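Side-chain contact in bifunctional endo-1,4-beta-xylanase A (Neocallimastix patriciarum, PDB 2VG9), which hydrolyses internal beta-1,4-xylosidic linkages of xylan, as a glycoside hydrolase family 11 endo-xylanase with a beta jelly-roll fold: residues Val174-His177 / Phe178-Trp181. Numbering follows the deposited sequence.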
loop_
_atom_site.group_PDB
_atom_site.type_symbol
_atom_site.label_atom_id
_atom_site.label_comp_id
_atom_site.label_asym_id
_atom_site.label_seq_id
_atom_site.Cartn_x
_atom_site.Cartn_y
_atom_site.Cartn_z
ATOM N N VAL A 174 -1.643 8.564 -9.349
ATOM C CA VAL A 174 -2.068 8.502 -7.962
ATOM C C VAL A 174 -2.998 9.699 -7.630
ATOM O O VAL A 174 -4.032 9.529 -6.968
ATOM C CB VAL A 174 -0.828 8.467 -7.018
ATOM C CG1 VAL A 174 -1.237 8.588 -5.560
ATOM C CG2 VAL A 174 -0.002 7.147 -7.244
ATOM N N SER A 175 -2.663 10.892 -8.130
ATOM C CA SER A 175 -3.489 12.082 -7.863
ATOM C C SER A 175 -4.919 11.976 -8.430
ATOM O O SER A 175 -5.824 12.624 -7.912
ATOM C CB SER A 175 -2.787 13.356 -8.401
ATOM O OG SER A 175 -2.240 13.155 -9.706
ATOM N N ASP A 176 -5.119 11.180 -9.491
ATOM C CA ASP A 176 -6.454 10.950 -10.093
ATOM C C ASP A 176 -7.356 10.063 -9.185
ATOM O O ASP A 176 -8.556 10.282 -9.101
ATOM C CB ASP A 176 -6.334 10.312 -11.489
ATOM C CG ASP A 176 -6.103 11.323 -12.592
ATOM O OD1 ASP A 176 -5.945 12.532 -12.278
ATOM O OD2 ASP A 176 -6.069 10.885 -13.776
ATOM N N HIS A 177 -6.758 9.072 -8.511
ATOM C CA HIS A 177 -7.433 8.279 -7.487
ATOM C C HIS A 177 -7.846 9.177 -6.342
ATOM O O HIS A 177 -8.992 9.116 -5.907
ATOM C CB HIS A 177 -6.546 7.131 -6.997
ATOM C CG HIS A 177 -6.381 6.039 -8.015
ATOM N ND1 HIS A 177 -5.398 6.063 -8.988
ATOM C CD2 HIS A 177 -7.107 4.925 -8.248
ATOM C CE1 HIS A 177 -5.512 4.992 -9.757
ATOM N NE2 HIS A 177 -6.544 4.295 -9.334
ATOM N N PHE A 178 -6.940 10.048 -5.878
ATOM C CA PHE A 178 -7.318 10.981 -4.778
ATOM C C PHE A 178 -8.511 11.851 -5.200
ATOM O O PHE A 178 -9.427 12.079 -4.392
ATOM C CB PHE A 178 -6.148 11.882 -4.327
ATOM C CG PHE A 178 -4.928 11.133 -3.797
ATOM C CD1 PHE A 178 -4.995 9.769 -3.474
ATOM C CD2 PHE A 178 -3.720 11.822 -3.587
ATOM C CE1 PHE A 178 -3.852 9.081 -2.976
ATOM C CE2 PHE A 178 -2.594 11.160 -3.085
ATOM C CZ PHE A 178 -2.671 9.797 -2.755
ATOM N N LYS A 179 -8.496 12.340 -6.440
ATOM C CA LYS A 179 -9.576 13.209 -6.978
ATOM C C LYS A 179 -10.911 12.479 -7.024
ATOM O O LYS A 179 -11.939 13.022 -6.597
ATOM C CB LYS A 179 -9.257 13.700 -8.393
ATOM C CG LYS A 179 -8.345 14.914 -8.472
ATOM C CD LYS A 179 -8.079 15.280 -9.960
ATOM C CE LYS A 179 -6.630 15.769 -10.168
ATOM N NZ LYS A 179 -6.497 16.764 -11.307
ATOM N N GLU A 180 -10.884 11.243 -7.527
ATOM C CA GLU A 180 -12.060 10.365 -7.521
ATOM C C GLU A 180 -12.627 10.126 -6.148
ATOM O O GLU A 180 -13.858 10.135 -6.000
ATOM C CB GLU A 180 -11.797 9.024 -8.238
ATOM C CG GLU A 180 -11.663 9.169 -9.773
ATOM C CD GLU A 180 -12.983 9.501 -10.507
ATOM O OE1 GLU A 180 -14.066 9.539 -9.894
ATOM O OE2 GLU A 180 -12.941 9.723 -11.730
ATOM N N TRP A 181 -11.770 9.890 -5.140
ATOM C CA TRP A 181 -12.272 9.721 -3.770
ATOM C C TRP A 181 -12.880 11.019 -3.217
ATOM O O TRP A 181 -13.948 11.018 -2.563
ATOM C CB TRP A 181 -11.173 9.190 -2.852
ATOM C CG TRP A 181 -10.551 7.859 -3.288
ATOM C CD1 TRP A 181 -11.113 6.866 -4.071
ATOM C CD2 TRP A 181 -9.230 7.397 -2.951
ATOM N NE1 TRP A 181 -10.203 5.829 -4.241
ATOM C CE2 TRP A 181 -9.052 6.137 -3.557
ATOM C CE3 TRP A 181 -8.176 7.945 -2.205
ATOM C CZ2 TRP A 181 -7.860 5.417 -3.439
ATOM C CZ3 TRP A 181 -7.007 7.225 -2.081
ATOM C CH2 TRP A 181 -6.848 5.988 -2.712
#
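V174 lays its CG1 methyl against the far end of the F178 ring, 3.4 Å from CZ, one turn on along helix 174-182. That methyl stands anti to the backbone N (chi1 172°), which brings it over to the phenyl. A branched aliphatic and a flat aromatic suit this inward side, where both also touch I73 of strand 73-86, while F99 and Y112 meet the F178 ring edge-to-face. The V174 carbonyl oxygen lies 3.6 Å above the plane of the ring, near its rim, and accepts a hydrogen bond from F178 N at 3.1 Å. Replacing F178 with an alanine is likely to open a gap beside V174 CG1 and leave F99 and Y112 without their aromatic partner. The same carbonyl-over-ring arrangement recurs three residues on: H177 O accepts a hydrogen bond from W181 N at 3.0 Å and sits over one indole face. The buried H177 imidazole meets Y137 edge-to-face, and its ND1 bonds weakly to T173 O. Toward solvent, partly exposed D176 and exposed K179 hold OD1 and NZ 4.4 Å apart, too far for a salt bridge. The helix is thus amphipathic: flat rings suit its buried face, charged ends its more open one, where attraction is probably mild.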